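Local coordinates for thiol-activated cytolysin (Desulfobulbus propionicus, PDB 6NAL), which probably assembles on target membranes and inserts beta-hairpins to open large pores, as other cholesterol-dependent cytolysins do, at residues S179-E184 and K247-L252; T255-T260 and S285-S290. All coordinates share one frame; numbering follows the deposited sequence.

Contact 1: residues S179-E184 and K247-L252; sequences SSTRAE and KFESKL
Lys-251 and Glu-184 meet at the surface where helix 178-183 ends above the end of strand 232-250, a worked example of a surface contact between helix end and strand end made by polar and charged groups. The NZ of Lys-251 lies 3.3 Å from OE1 of Glu-184, a salt bridge whose hydrogen bond is weak. Glu-184, the first residue to leave the helix, sends out an extended chain. Lys-251 instead bends at the CG-CD and CD-CE bonds (chi3 131°, chi4 122°), bringing the ammonium closer to the helix than its CB bond alone would suggest.

One helical turn back, Thr-181 points OG1 at the carboxylate of Glu-249, with OE2 nearest at 3.7 Å; this is polar contact, and the threonine also packs on Val-188 of strand 187-202. The same OE2 forms a salt bridge with NZ of Lys-247 at 3.5 Å, within the strand. Lys-186 makes long, weak ion pairs with both glutamates, and probably eases the like charges of the two carboxylates. The chemistry thus implies a light hold, a single weak salt bridge at the exposed rim and one polar approach, consistent with a helix that, in related toxins, probably lets go of the sheet when the hairpins form.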
# COMPACT_ATOMS: atom_id res chain seq x y z
N SER A 179 -19.45 16.08 14.32
CA SER A 179 -19.22 15.62 15.69
C SER A 179 -20.13 14.44 16.02
O SER A 179 -19.68 13.46 16.61
CB SER A 179 -19.41 16.79 16.67
OG SER A 179 -20.75 17.23 16.78
N SER A 180 -21.41 14.50 15.62
CA SER A 180 -22.28 13.34 15.85
C SER A 180 -21.82 12.13 15.04
O SER A 180 -21.95 10.99 15.51
CB SER A 180 -23.74 13.65 15.51
OG SER A 180 -24.26 14.74 16.25
N THR A 181 -21.29 12.37 13.83
CA THR A 181 -20.99 11.30 12.90
C THR A 181 -19.75 10.53 13.32
O THR A 181 -19.72 9.30 13.22
CB THR A 181 -20.81 11.87 11.49
OG1 THR A 181 -22.10 12.07 10.89
CG2 THR A 181 -20.04 10.94 10.61
N ARG A 182 -18.70 11.22 13.77
CA ARG A 182 -17.51 10.51 14.22
C ARG A 182 -17.72 9.94 15.62
O ARG A 182 -17.13 8.92 15.95
CB ARG A 182 -16.28 11.42 14.14
CG ARG A 182 -16.04 12.38 15.29
CD ARG A 182 -14.87 13.35 14.95
NE ARG A 182 -14.98 13.94 13.62
CZ ARG A 182 -13.97 14.14 12.78
NH1 ARG A 182 -12.72 13.80 13.12
NH2 ARG A 182 -14.20 14.70 11.59
N ALA A 183 -18.60 10.56 16.43
CA ALA A 183 -18.93 9.99 17.74
C ALA A 183 -19.57 8.61 17.60
O ALA A 183 -19.41 7.76 18.48
CB ALA A 183 -19.85 10.94 18.51
N GLU A 184 -20.36 8.40 16.56
CA GLU A 184 -20.78 7.05 16.19
C GLU A 184 -19.64 6.54 15.32
O GLU A 184 -18.63 7.21 15.22
CB GLU A 184 -22.13 7.10 15.53
CG GLU A 184 -23.16 7.62 16.51
CD GLU A 184 -24.57 7.43 16.01
OE1 GLU A 184 -24.88 6.32 15.51
OE2 GLU A 184 -25.37 8.39 16.11
N LYS A 247 -25.95 12.35 -0.24
CA LYS A 247 -25.13 12.06 0.92
C LYS A 247 -25.33 10.61 1.30
O LYS A 247 -26.46 10.17 1.51
CB LYS A 247 -25.49 12.97 2.09
CG LYS A 247 -24.68 12.69 3.33
CD LYS A 247 -24.96 13.75 4.41
CE LYS A 247 -25.36 13.09 5.73
NZ LYS A 247 -26.57 12.23 5.51
N PHE A 248 -24.23 9.85 1.35
CA PHE A 248 -24.24 8.46 1.77
C PHE A 248 -23.51 8.35 3.10
O PHE A 248 -22.35 8.73 3.20
CB PHE A 248 -23.57 7.56 0.75
CG PHE A 248 -24.11 7.66 -0.63
CD1 PHE A 248 -23.67 8.63 -1.50
CD2 PHE A 248 -25.06 6.76 -1.08
CE1 PHE A 248 -24.18 8.71 -2.78
CE2 PHE A 248 -25.55 6.82 -2.35
CZ PHE A 248 -25.12 7.81 -3.20
N GLU A 249 -24.19 7.83 4.11
CA GLU A 249 -23.70 7.73 5.47
C GLU A 249 -23.83 6.27 5.90
O GLU A 249 -24.85 5.62 5.62
CB GLU A 249 -24.49 8.64 6.41
CG GLU A 249 -23.70 9.15 7.61
CD GLU A 249 -24.46 10.17 8.48
OE1 GLU A 249 -25.05 9.76 9.51
OE2 GLU A 249 -24.44 11.38 8.14
N SER A 250 -22.79 5.74 6.54
CA SER A 250 -22.74 4.32 6.85
C SER A 250 -21.86 4.08 8.06
O SER A 250 -20.95 4.86 8.32
CB SER A 250 -22.19 3.53 5.66
OG SER A 250 -22.25 2.15 5.91
N LYS A 251 -22.11 2.99 8.78
CA LYS A 251 -21.14 2.55 9.77
C LYS A 251 -20.03 1.71 9.14
O LYS A 251 -19.01 1.48 9.80
CB LYS A 251 -21.86 1.80 10.90
CG LYS A 251 -22.57 2.77 11.85
CD LYS A 251 -23.20 2.06 13.00
CE LYS A 251 -22.83 2.73 14.36
NZ LYS A 251 -24.02 3.19 15.15
N LEU A 252 -20.22 1.23 7.91
CA LEU A 252 -19.13 0.66 7.13
C LEU A 252 -17.88 1.53 7.17
O LEU A 252 -17.95 2.72 7.48
CB LEU A 252 -19.49 0.49 5.66
CG LEU A 252 -20.70 -0.33 5.23
CD1 LEU A 252 -21.02 -0.19 3.72
CD2 LEU A 252 -20.46 -1.78 5.62

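Contact 2: residues T255-T260 and S285-S290; sequences TELETT and SQIDVS
The helix-on-sheet packing of the pore-forming domain of cholesterol-dependent cytolysins is illustrated by helix 254-264, which lies against the sheet beside strand 287-294. By topology, the helices between strands 232-250 and 287-294 probably correspond to one of the two helical bundles that, in this family, refold into transmembrane beta-hairpins; here they are still helical. The contact is buried and apolar, and Ile-287 is its centre, giving up more surface than either helix residue.

Ile-287 aims its side chain at the helix. Its CG1 branch is stretched out, with CD1 anti to CA (chi2 178°), and the terminal methyl reaches two residues one helical turn apart. Leu-257 supplies the nearer partner: its CD1 sits 3.8 Å from CD1 of Ile-287. The same leucine methyl also lies 4.0 Å from CG1 and 4.1 Å from CG2 of Ile-287, so one methyl rests against both branches of the isoleucine. Thr-260 completes the contact from the next turn, its CG2 standing 4.1 Å from CD1 of Ile-287.

Around this trio, Phe-248 and Ser-250 of the adjoining strand also touch Ile-287, while Leu-280 and Leu-284 of helix 279-284 pack on Thr-260.

Thr-260 works in two directions. With CG2 anti to the backbone N, its methyl is given to the isoleucine and its hydroxyl turns back to its own helix. There OG1 donates to the carbonyl O of Glu-256 at 2.6 Å, tilted 30° from the carbonyl plane, while the backbone N of Thr-260 reaches that same oxygen from the opposite face at 3.0 Å.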
# COMPACT_ATOMS: atom_id res chain seq x y z
N THR A 255 -13.31 2.88 3.35
CA THR A 255 -12.84 2.20 2.15
C THR A 255 -13.97 1.38 1.53
O THR A 255 -14.15 1.37 0.31
CB THR A 255 -11.65 1.30 2.48
OG1 THR A 255 -10.55 2.10 2.97
CG2 THR A 255 -11.27 0.49 1.25
N GLU A 256 -14.74 0.69 2.38
CA GLU A 256 -15.83 -0.14 1.89
C GLU A 256 -17.02 0.72 1.47
O GLU A 256 -17.68 0.40 0.48
CB GLU A 256 -16.23 -1.18 2.96
CG GLU A 256 -16.60 -2.55 2.37
CD GLU A 256 -16.18 -3.72 3.26
OE1 GLU A 256 -16.28 -3.57 4.50
OE2 GLU A 256 -15.75 -4.79 2.72
N LEU A 257 -17.29 1.83 2.16
CA LEU A 257 -18.31 2.76 1.67
C LEU A 257 -17.94 3.28 0.28
O LEU A 257 -18.72 3.16 -0.67
CB LEU A 257 -18.51 3.91 2.67
CG LEU A 257 -19.62 4.92 2.35
CD1 LEU A 257 -20.99 4.24 2.33
CD2 LEU A 257 -19.66 6.03 3.33
N GLU A 258 -16.73 3.80 0.12
CA GLU A 258 -16.32 4.35 -1.18
C GLU A 258 -16.37 3.29 -2.28
O GLU A 258 -16.83 3.56 -3.39
CB GLU A 258 -14.92 4.97 -1.06
CG GLU A 258 -14.31 5.48 -2.38
CD GLU A 258 -13.13 6.44 -2.18
OE1 GLU A 258 -12.25 6.14 -1.34
OE2 GLU A 258 -13.08 7.48 -2.89
N THR A 259 -15.92 2.06 -1.99
CA THR A 259 -15.94 1.04 -3.03
C THR A 259 -17.36 0.65 -3.43
O THR A 259 -17.61 0.37 -4.60
CB THR A 259 -15.19 -0.21 -2.57
OG1 THR A 259 -13.86 0.17 -2.21
CG2 THR A 259 -15.18 -1.28 -3.70
N THR A 260 -18.26 0.51 -2.46
CA THR A 260 -19.63 0.12 -2.76
C THR A 260 -20.32 1.19 -3.62
O THR A 260 -20.92 0.87 -4.65
CB THR A 260 -20.39 -0.14 -1.44
OG1 THR A 260 -19.61 -1.00 -0.61
CG2 THR A 260 -21.71 -0.87 -1.74
N SER A 285 -27.62 -2.34 2.43
CA SER A 285 -28.64 -2.15 3.46
C SER A 285 -28.13 -1.28 4.59
O SER A 285 -28.93 -0.75 5.36
CB SER A 285 -29.07 -3.50 4.01
OG SER A 285 -27.96 -4.18 4.57
N GLN A 286 -26.82 -1.15 4.72
CA GLN A 286 -26.21 -0.38 5.79
C GLN A 286 -25.94 1.05 5.38
O GLN A 286 -25.31 1.77 6.14
CB GLN A 286 -24.90 -1.04 6.21
CG GLN A 286 -25.07 -2.27 7.10
CD GLN A 286 -23.80 -3.07 7.22
OE1 GLN A 286 -23.68 -4.09 6.56
NE2 GLN A 286 -22.86 -2.63 8.06
N ILE A 287 -26.37 1.46 4.19
CA ILE A 287 -26.09 2.79 3.67
C ILE A 287 -27.38 3.60 3.63
O ILE A 287 -28.33 3.25 2.92
CB ILE A 287 -25.43 2.71 2.28
CG1 ILE A 287 -24.16 1.84 2.39
CG2 ILE A 287 -25.07 4.08 1.76
CD1 ILE A 287 -23.41 1.62 1.09
N ASP A 288 -27.39 4.69 4.39
CA ASP A 288 -28.50 5.65 4.42
C ASP A 288 -28.28 6.76 3.39
O ASP A 288 -27.23 7.42 3.40
CB ASP A 288 -28.64 6.29 5.80
CG ASP A 288 -29.12 5.32 6.88
OD1 ASP A 288 -29.72 4.27 6.55
OD2 ASP A 288 -28.90 5.64 8.08
N VAL A 289 -29.28 7.01 2.55
CA VAL A 289 -29.19 8.00 1.48
C VAL A 289 -30.01 9.23 1.84
O VAL A 289 -31.13 9.13 2.35
CB VAL A 289 -29.66 7.42 0.13
CG1 VAL A 289 -29.36 8.40 -0.99
CG2 VAL A 289 -29.04 6.06 -0.12
N SER A 290 -29.44 10.40 1.58
CA SER A 290 -30.12 11.67 1.74
C SER A 290 -29.87 12.46 0.48
O SER A 290 -28.79 12.36 -0.09
CB SER A 290 -29.62 12.44 2.92
OG SER A 290 -30.03 11.76 4.08

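Contact 1 and contact 2 lie about 10 Å apart, centre to centre. Strand 232-250 belongs to contact 1, pairs with strand 287-294 of contact 2 and leads along the chain to helix 254-264. Successive residues of that strand face different ways: Glu-249 meets helix 178-183, whereas Ser-250 sends its CB to within 3.6 Å of CD1 of Leu-257 on helix 254-264. Edge to edge, the two strands are joined by probable hydrogen bonds from Lys-247 N to Ser-290 O (2.8 Å) and from Asp-288 N to Glu-249 O (3.0 Å). One sheet thus carries a charged, exposed contact and a buried, apolar one, and the helices involved probably belong to the two bundles that, in relatives, unfold to extend the sheet into the membrane.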